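Long-range contact in protein FimX (Pseudomonas aeruginosa PAO1, PDB 3HV8), which is an EAL-family protein whose TIM-barrel-like EAL domain binds the ligand C2E: residues 46-54 and 103-111. Residues are numbered along the deposited sequence; the frame is centred on the assembly and turned at random.
Sequences DSHENYEVL and HQTKLFVHL. With C2E (9,9'-[(2R,3R,3aS,5S,7aR,9R,10R,10aS,12S,14aR)-3,5,10,12-tetrahydroxy-5,12-dioxidooctahydro-2H,7H-difuro[3,2-d:3',2'-j][1,3,7,9,2,8]tetraoxadiphosphacyclododecine-2,9-diyl]bis(2-amino-1,9-dihydro-6H-purin-6-one)), chain B.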
ATOM      1  N   ASP A  46     -14.589  -9.565  -7.708  1.00 27.28           N
ATOM      2  CA  ASP A  46     -14.918  -8.360  -6.972  1.00 28.54           C
ATOM      3  C   ASP A  46     -15.043  -7.145  -7.880  1.00 28.58           C
ATOM      4  O   ASP A  46     -14.313  -7.019  -8.860  1.00 31.60           O
ATOM      5  CB  ASP A  46     -13.891  -8.100  -5.881  1.00 28.38           C
ATOM      6  CG  ASP A  46     -14.339  -7.038  -4.931  1.00 31.29           C
ATOM      7  OD1 ASP A  46     -15.101  -7.376  -3.992  1.00 32.14           O
ATOM      8  OD2 ASP A  46     -13.950  -5.866  -5.114  1.00 29.86           O
ATOM      9  N   SER A  47     -15.955  -6.241  -7.542  1.00 28.92           N
ATOM     10  CA  SER A  47     -16.290  -5.137  -8.438  1.00 35.14           C
ATOM     11  C   SER A  47     -15.583  -3.814  -8.139  1.00 34.84           C
ATOM     12  O   SER A  47     -15.725  -2.856  -8.895  1.00 32.70           O
ATOM     13  CB  SER A  47     -17.807  -4.921  -8.482  1.00 33.91           C
ATOM     14  OG  SER A  47     -18.297  -4.503  -7.224  1.00 36.12           O
ATOM     15  N   HIS A  48     -14.823  -3.745  -7.051  1.00 29.52           N
ATOM     16  CA  HIS A  48     -14.111  -2.513  -6.729  1.00 29.84           C
ATOM     17  C   HIS A  48     -13.046  -2.195  -7.775  1.00 29.08           C
ATOM     18  O   HIS A  48     -12.411  -3.094  -8.319  1.00 31.59           O
ATOM     19  CB  HIS A  48     -13.425  -2.630  -5.363  1.00 28.78           C
ATOM     20  CG  HIS A  48     -14.365  -2.693  -4.199  1.00 30.59           C
ATOM     21  ND1 HIS A  48     -14.804  -3.884  -3.655  1.00 32.01           N
ATOM     22  CD2 HIS A  48     -14.930  -1.709  -3.459  1.00 40.25           C
ATOM     23  CE1 HIS A  48     -15.605  -3.629  -2.636  1.00 37.19           C
ATOM     24  NE2 HIS A  48     -15.698  -2.318  -2.497  1.00 39.92           N
ATOM     25  N   GLU A  49     -12.848  -0.905  -8.036  1.00 28.06           N
ATOM     26  CA  GLU A  49     -11.735  -0.450  -8.861  1.00 27.75           C
ATOM     27  C   GLU A  49     -10.605  -0.018  -7.936  1.00 29.04           C
ATOM     28  O   GLU A  49     -10.532   1.136  -7.486  1.00 30.34           O
ATOM     29  CB  GLU A  49     -12.188   0.697  -9.764  1.00 33.02           C
ATOM     30  CG  GLU A  49     -13.446   0.332 -10.533  1.00 34.23           C
ATOM     31  CD  GLU A  49     -13.752   1.257 -11.687  1.00 46.00           C
ATOM     32  OE1 GLU A  49     -13.129   2.334 -11.778  1.00 42.74           O
ATOM     33  OE2 GLU A  49     -14.626   0.897 -12.506  1.00 49.45           O
ATOM     34  N   ASN A  50      -9.733  -0.964  -7.628  1.00 23.84           N
ATOM     35  CA  ASN A  50      -8.677  -0.722  -6.650  1.00 24.42           C
ATOM     36  C   ASN A  50      -7.429  -0.145  -7.306  1.00 23.21           C
ATOM     37  O   ASN A  50      -6.988  -0.652  -8.349  1.00 23.39           O
ATOM     38  CB  ASN A  50      -8.296  -2.026  -5.931  1.00 24.53           C
ATOM     39  CG  ASN A  50      -9.466  -2.666  -5.172  1.00 31.90           C
ATOM     40  OD1 ASN A  50      -9.928  -3.745  -5.517  1.00 45.50           O
ATOM     41  ND2 ASN A  50      -9.924  -2.001  -4.141  1.00 33.70           N
ATOM     42  N   TYR A  51      -6.835   0.886  -6.697  1.00 22.77           N
ATOM     43  CA  TYR A  51      -5.508   1.350  -7.107  1.00 22.58           C
ATOM     44  C   TYR A  51      -4.611   1.553  -5.904  1.00 22.36           C
ATOM     45  O   TYR A  51      -5.073   1.997  -4.835  1.00 23.60           O
ATOM     46  CB  TYR A  51      -5.585   2.712  -7.792  1.00 23.98           C
ATOM     47  CG  TYR A  51      -6.283   2.765  -9.129  1.00 25.97           C
ATOM     48  CD1 TYR A  51      -5.558   2.695 -10.316  1.00 25.05           C
ATOM     49  CD2 TYR A  51      -7.652   2.936  -9.203  1.00 25.16           C
ATOM     50  CE1 TYR A  51      -6.189   2.778 -11.545  1.00 25.75           C
ATOM     51  CE2 TYR A  51      -8.293   3.029 -10.426  1.00 27.56           C
ATOM     52  CZ  TYR A  51      -7.550   2.943 -11.591  1.00 28.37           C
ATOM     53  OH  TYR A  51      -8.190   3.039 -12.813  1.00 30.91           O
ATOM     54  N   GLU A  52      -3.332   1.255  -6.073  1.00 20.92           N
ATOM     55  CA  GLU A  52      -2.313   1.664  -5.117  1.00 20.20           C
ATOM     56  C   GLU A  52      -1.798   3.040  -5.475  1.00 21.40           C
ATOM     57  O   GLU A  52      -1.527   3.333  -6.646  1.00 22.60           O
ATOM     58  CB  GLU A  52      -1.151   0.669  -5.116  1.00 20.92           C
ATOM     59  CG  GLU A  52      -0.072   1.014  -4.110  1.00 23.01           C
ATOM     60  CD  GLU A  52       1.088   0.050  -4.154  1.00 24.84           C
ATOM     61  OE1 GLU A  52       1.213  -0.721  -5.137  1.00 25.88           O
ATOM     62  OE2 GLU A  52       1.871   0.035  -3.180  1.00 28.96           O
ATOM     63  N   VAL A  53      -1.677   3.884  -4.461  1.00 20.52           N
ATOM     64  CA  VAL A  53      -1.094   5.214  -4.593  1.00 21.25           C
ATOM     65  C   VAL A  53       0.427   5.148  -4.361  1.00 21.77           C
ATOM     66  O   VAL A  53       0.895   4.553  -3.386  1.00 21.55           O
ATOM     67  CB  VAL A  53      -1.728   6.176  -3.576  1.00 21.47           C
ATOM     68  CG1 VAL A  53      -1.075   7.545  -3.637  1.00 23.10           C
ATOM     69  CG2 VAL A  53      -3.251   6.282  -3.822  1.00 23.66           C
ATOM     70  N   LEU A  54       1.187   5.730  -5.280  1.00 21.46           N
ATOM     71  CA  LEU A  54       2.645   5.780  -5.183  1.00 20.71           C
ATOM     72  C   LEU A  54       3.118   7.210  -5.345  1.00 20.61           C
ATOM     73  O   LEU A  54       2.639   7.941  -6.224  1.00 24.51           O
ATOM     74  CB  LEU A  54       3.292   4.887  -6.241  1.00 21.91           C
ATOM     75  CG  LEU A  54       2.953   3.398  -6.113  1.00 22.15           C
ATOM     76  CD1 LEU A  54       3.286   2.636  -7.385  1.00 25.50           C
ATOM     77  CD2 LEU A  54       3.643   2.766  -4.912  1.00 24.19           C
ATOM     78  N   HIS A 103     -17.749   5.654  -9.728  1.00 52.38           N
ATOM     79  CA  HIS A 103     -16.635   4.715  -9.671  1.00 43.54           C
ATOM     80  C   HIS A 103     -16.518   4.091  -8.287  1.00 42.98           C
ATOM     81  O   HIS A 103     -16.460   4.803  -7.282  1.00 43.82           O
ATOM     82  CB  HIS A 103     -15.320   5.413 -10.023  1.00 51.45           C
ATOM     83  CG  HIS A 103     -15.128   5.649 -11.489  1.00 55.58           C
ATOM     84  ND1 HIS A 103     -14.798   4.639 -12.368  1.00 58.17           N
ATOM     85  CD2 HIS A 103     -15.204   6.781 -12.227  1.00 58.92           C
ATOM     86  CE1 HIS A 103     -14.688   5.138 -13.586  1.00 60.29           C
ATOM     87  NE2 HIS A 103     -14.930   6.435 -13.529  1.00 63.99           N
ATOM     88  N   GLN A 104     -16.470   2.764  -8.237  1.00 34.77           N
ATOM     89  CA  GLN A 104     -16.316   2.059  -6.966  1.00 33.19           C
ATOM     90  C   GLN A 104     -14.829   1.985  -6.586  1.00 33.09           C
ATOM     91  O   GLN A 104     -14.280   0.902  -6.358  1.00 36.50           O
ATOM     92  CB  GLN A 104     -16.934   0.660  -7.051  1.00 37.31           C
ATOM     93  CG  GLN A 104     -17.458   0.149  -5.717  1.00 43.35           C
ATOM     94  CD  GLN A 104     -17.943  -1.289  -5.774  1.00 45.09           C
ATOM     95  OE1 GLN A 104     -18.359  -1.849  -4.761  1.00 46.24           O
ATOM     96  NE2 GLN A 104     -17.887  -1.895  -6.954  1.00 44.01           N
ATOM     97  N   THR A 105     -14.194   3.150  -6.511  1.00 33.02           N
ATOM     98  CA  THR A 105     -12.750   3.252  -6.334  1.00 29.91           C
ATOM     99  C   THR A 105     -12.342   3.038  -4.884  1.00 28.32           C
ATOM    100  O   THR A 105     -12.966   3.571  -3.972  1.00 28.70           O
ATOM    101  CB  THR A 105     -12.230   4.647  -6.752  1.00 34.64           C
ATOM    102  OG1 THR A 105     -12.833   5.048  -7.990  1.00 42.33           O
ATOM    103  CG2 THR A 105     -10.711   4.640  -6.904  1.00 37.25           C
ATOM    104  N   LYS A 106     -11.279   2.267  -4.691  1.00 27.17           N
ATOM    105  CA  LYS A 106     -10.654   2.109  -3.382  1.00 24.19           C
ATOM    106  C   LYS A 106      -9.167   2.373  -3.571  1.00 25.17           C
ATOM    107  O   LYS A 106      -8.579   1.908  -4.549  1.00 25.04           O
ATOM    108  CB  LYS A 106     -10.900   0.686  -2.884  1.00 30.07           C
ATOM    109  CG  LYS A 106     -10.338   0.378  -1.526  1.00 31.89           C
ATOM    110  CD  LYS A 106     -10.746  -1.023  -1.062  1.00 35.56           C
ATOM    111  CE  LYS A 106     -12.230  -1.105  -0.754  1.00 31.80           C
ATOM    112  NZ  LYS A 106     -12.547  -2.278   0.130  1.00 33.31           N
ATOM    113  N   LEU A 107      -8.557   3.124  -2.658  1.00 24.07           N
ATOM    114  CA  LEU A 107      -7.128   3.447  -2.761  1.00 22.74           C
ATOM    115  C   LEU A 107      -6.334   2.815  -1.634  1.00 22.95           C
ATOM    116  O   LEU A 107      -6.740   2.885  -0.470  1.00 24.34           O
ATOM    117  CB  LEU A 107      -6.901   4.955  -2.741  1.00 23.34           C
ATOM    118  CG  LEU A 107      -7.446   5.754  -3.925  1.00 23.37           C
ATOM    119  CD1 LEU A 107      -7.062   7.225  -3.762  1.00 25.07           C
ATOM    120  CD2 LEU A 107      -6.918   5.182  -5.257  1.00 27.16           C
ATOM    121  N   PHE A 108      -5.209   2.206  -2.000  1.00 21.95           N
ATOM    122  CA  PHE A 108      -4.242   1.648  -1.059  1.00 21.45           C
ATOM    123  C   PHE A 108      -3.144   2.675  -0.852  1.00 22.09           C
ATOM    124  O   PHE A 108      -2.468   3.074  -1.819  1.00 22.92           O
ATOM    125  CB  PHE A 108      -3.642   0.350  -1.621  1.00 24.02           C
ATOM    126  CG  PHE A 108      -4.593  -0.825  -1.604  1.00 22.10           C
ATOM    127  CD1 PHE A 108      -4.346  -1.908  -0.763  1.00 24.48           C
ATOM    128  CD2 PHE A 108      -5.706  -0.854  -2.421  1.00 25.36           C
ATOM    129  CE1 PHE A 108      -5.205  -3.000  -0.739  1.00 25.62           C
ATOM    130  CE2 PHE A 108      -6.571  -1.940  -2.396  1.00 27.83           C
ATOM    131  CZ  PHE A 108      -6.312  -3.017  -1.550  1.00 26.35           C
ATOM    132  N   VAL A 109      -2.984   3.135   0.390  1.00 22.09           N
ATOM    133  CA  VAL A 109      -2.101   4.254   0.688  1.00 22.38           C
ATOM    134  C   VAL A 109      -1.062   3.833   1.711  1.00 21.52           C
ATOM    135  O   VAL A 109      -1.406   3.322   2.783  1.00 22.46           O
ATOM    136  CB  VAL A 109      -2.917   5.450   1.240  1.00 22.64           C
ATOM    137  CG1 VAL A 109      -1.996   6.592   1.685  1.00 25.11           C
ATOM    138  CG2 VAL A 109      -3.937   5.920   0.210  1.00 26.00           C
ATOM    139  N   HIS A 110       0.210   4.051   1.399  1.00 21.79           N
ATOM    140  CA  HIS A 110       1.306   3.699   2.287  1.00 21.04           C
ATOM    141  C   HIS A 110       1.377   4.594   3.517  1.00 23.53           C
ATOM    142  O   HIS A 110       1.072   5.799   3.447  1.00 23.66           O
ATOM    143  CB  HIS A 110       2.635   3.840   1.546  1.00 23.32           C
ATOM    144  CG  HIS A 110       2.875   2.793   0.508  1.00 22.07           C
ATOM    145  ND1 HIS A 110       3.242   1.500   0.826  1.00 25.13           N
ATOM    146  CD2 HIS A 110       2.824   2.847  -0.842  1.00 25.70           C
ATOM    147  CE1 HIS A 110       3.406   0.809  -0.288  1.00 22.78           C
ATOM    148  NE2 HIS A 110       3.154   1.601  -1.314  1.00 24.75           N
ATOM    149  N   LEU A 111       1.794   4.004   4.636  1.00 20.91           N
ATOM    150  CA  LEU A 111       2.164   4.762   5.829  1.00 22.79           C
ATOM    151  C   LEU A 111       3.621   4.490   6.181  1.00 22.97           C
ATOM    152  O   LEU A 111       4.056   3.325   6.223  1.00 24.21           O
ATOM    153  CB  LEU A 111       1.283   4.372   7.015  1.00 23.40           C
ATOM    154  CG  LEU A 111      -0.183   4.756   6.880  1.00 24.16           C
ATOM    155  CD1 LEU A 111      -0.936   4.259   8.120  1.00 26.27           C
ATOM    156  CD2 LEU A 111      -0.382   6.272   6.675  1.00 25.10           C
TER
HETATM  157  P1  C2E B 900       6.693  -0.942  -2.472  1.00 26.53           P
HETATM  158  O2P C2E B 900       5.854  -2.080  -1.729  1.00 35.94           O
HETATM  159  O1P C2E B 900       7.970  -1.565  -2.875  1.00 45.66           O
HETATM  160  O5' C2E B 900       6.062  -0.445  -3.848  1.00 39.66           O
HETATM  161  C5' C2E B 900       6.289  -1.259  -5.015  1.00 33.20           C
HETATM  162  C4' C2E B 900       7.469  -0.778  -5.887  1.00 26.96           C
HETATM  163  O4' C2E B 900       7.550  -1.623  -7.061  1.00 26.51           O
HETATM  164  C3' C2E B 900       7.065   0.598  -6.403  1.00 24.86           C
HETATM  165  O3' C2E B 900       8.227   1.436  -6.476  1.00 22.26           O
HETATM  166  C2' C2E B 900       6.433   0.317  -7.787  1.00 26.46           C
HETATM  167  O2' C2E B 900       6.573   1.388  -8.703  1.00 29.30           O
HETATM  168  C1' C2E B 900       7.261  -0.886  -8.240  1.00 24.07           C
HETATM  169  N9  C2E B 900       6.594  -1.766  -9.187  1.00 25.74           N
HETATM  170  C8  C2E B 900       5.247  -1.834  -9.458  1.00 28.31           C
HETATM  171  N7  C2E B 900       5.007  -2.867 -10.233  1.00 27.53           N
HETATM  172  C5  C2E B 900       6.190  -3.490 -10.508  1.00 25.77           C
HETATM  173  C6  C2E B 900       6.539  -4.621 -11.280  1.00 28.14           C
HETATM  174  O6  C2E B 900       5.705  -5.324 -11.854  1.00 26.79           O
HETATM  175  N1  C2E B 900       7.842  -4.930 -11.340  1.00 29.93           N
HETATM  176  C2  C2E B 900       8.789  -4.196 -10.695  1.00 34.87           C
HETATM  177  N2  C2E B 900      10.101  -4.579 -10.800  1.00 38.87           N
HETATM  178  N3  C2E B 900       8.479  -3.144  -9.975  1.00 32.40           N
HETATM  179  C4  C2E B 900       7.201  -2.781  -9.861  1.00 25.32           C
HETATM  180  P11 C2E B 900       8.081   2.935  -5.908  1.00 22.13           P
HETATM  181  O21 C2E B 900       9.446   3.675  -6.164  1.00 25.37           O
HETATM  182  O11 C2E B 900       6.885   3.600  -6.464  1.00 24.95           O
HETATM  183  O5A C2E B 900       7.821   2.744  -4.355  1.00 21.85           O
HETATM  184  C5A C2E B 900       8.834   2.123  -3.552  1.00 22.65           C
HETATM  185  C4A C2E B 900       8.461   2.187  -2.073  1.00 21.67           C
HETATM  186  O4A C2E B 900       8.350   3.561  -1.673  1.00 21.59           O
HETATM  187  C3A C2E B 900       7.106   1.567  -1.727  1.00 24.28           C
HETATM  188  O3A C2E B 900       7.189   0.172  -1.467  1.00 25.12           O
HETATM  189  C2A C2E B 900       6.806   2.267  -0.400  1.00 21.33           C
HETATM  190  O2A C2E B 900       7.595   1.694   0.657  1.00 23.31           O
HETATM  191  C1A C2E B 900       7.379   3.667  -0.652  1.00 21.14           C
HETATM  192  N91 C2E B 900       6.306   4.538  -1.112  1.00 20.76           N
HETATM  193  C81 C2E B 900       5.884   4.772  -2.390  1.00 21.80           C
HETATM  194  N71 C2E B 900       4.897   5.625  -2.352  1.00 20.90           N
HETATM  195  C51 C2E B 900       4.687   6.031  -1.063  1.00 21.56           C
HETATM  196  C61 C2E B 900       3.818   6.934  -0.416  1.00 19.94           C
HETATM  197  O61 C2E B 900       2.903   7.529  -0.998  1.00 22.69           O
HETATM  198  N11 C2E B 900       3.972   7.043   0.929  1.00 20.23           N
HETATM  199  C21 C2E B 900       4.908   6.338   1.636  1.00 20.31           C
HETATM  200  N21 C2E B 900       4.966   6.475   2.994  1.00 23.07           N
HETATM  201  N31 C2E B 900       5.702   5.477   1.055  1.00 21.11           N
HETATM  202  C41 C2E B 900       5.611   5.335  -0.272  1.00 20.14           C
HETATM  203  O   HOH W   1     -17.054   1.404 -10.641  1.00 41.36           O
HETATM  204  O   HOH W   2     -11.846   4.488 -10.389  1.00 50.98           O
HETATM  205  O   HOH W   3       0.746   5.686  -0.891  1.00 22.78           O
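Glu52 and His110 meet on neighbouring parallel strands beside C2E: His110 NE2 gives a weak hydrogen bond to Glu52 OE2 (2.8 Å), bent to 124° at the hydrogen. Carboxylate and ring planes stand 42° apart. One face of the His110 ring lies against the ligand, C2A standing over its centre, while Leu54 CD2 and Val53 O come to its edge. The extended Glu52 chain, CG anti to the backbone N (chi1 -178°), delivers the carboxylate to this ring; OE2 also accepts from Gln142, and OE1 forms a salt bridge with Lys193 and accepts from Gln248. A water accepts from the backbone N-H of His110 and donates to Val53 O and, over 2.8 Å from the water oxygen, to C2E O61, linking both strands to the ligand.

Behind this end, Val53 N bonds Phe108 O almost straight (2.9 Å), and Phe108 N binds Tyr51 O. Asn50 ND2 lies at the Phe108 ring edge and 3.1 Å from Lys106 CB; this buried nitrogen has no partner in the model. On the other sheet face, which helix 80-96 covers in part, Leu107 CD2 packs on Tyr51 CB (3.8 Å) and Leu107 CD1 on Val53 CG2.

At the far end the His48 ring is sandwiched, Lys106 CE over one face in a CH-pi contact and Gln104 OE1 over the opposite one. Asp46 OD2 fixes the ring through ND1 and closes an Asx turn with His48 N; Lys106 NZ goes on to Gln168. Gln104 NE2 donates in its amide plane to Ser47 OG (2.7 Å), and His103 ND1 reaches Glu49 OE1 (2.9 Å) from above the carboxylate plane.

Glu52-Val53-Leu54 occupies the place of the EAL signature; Leu54 and His110 line the C2E pocket, where Lys193, Gln248 and Gln142 hold the buried Glu52 carboxylate and His110 adds a weak bond.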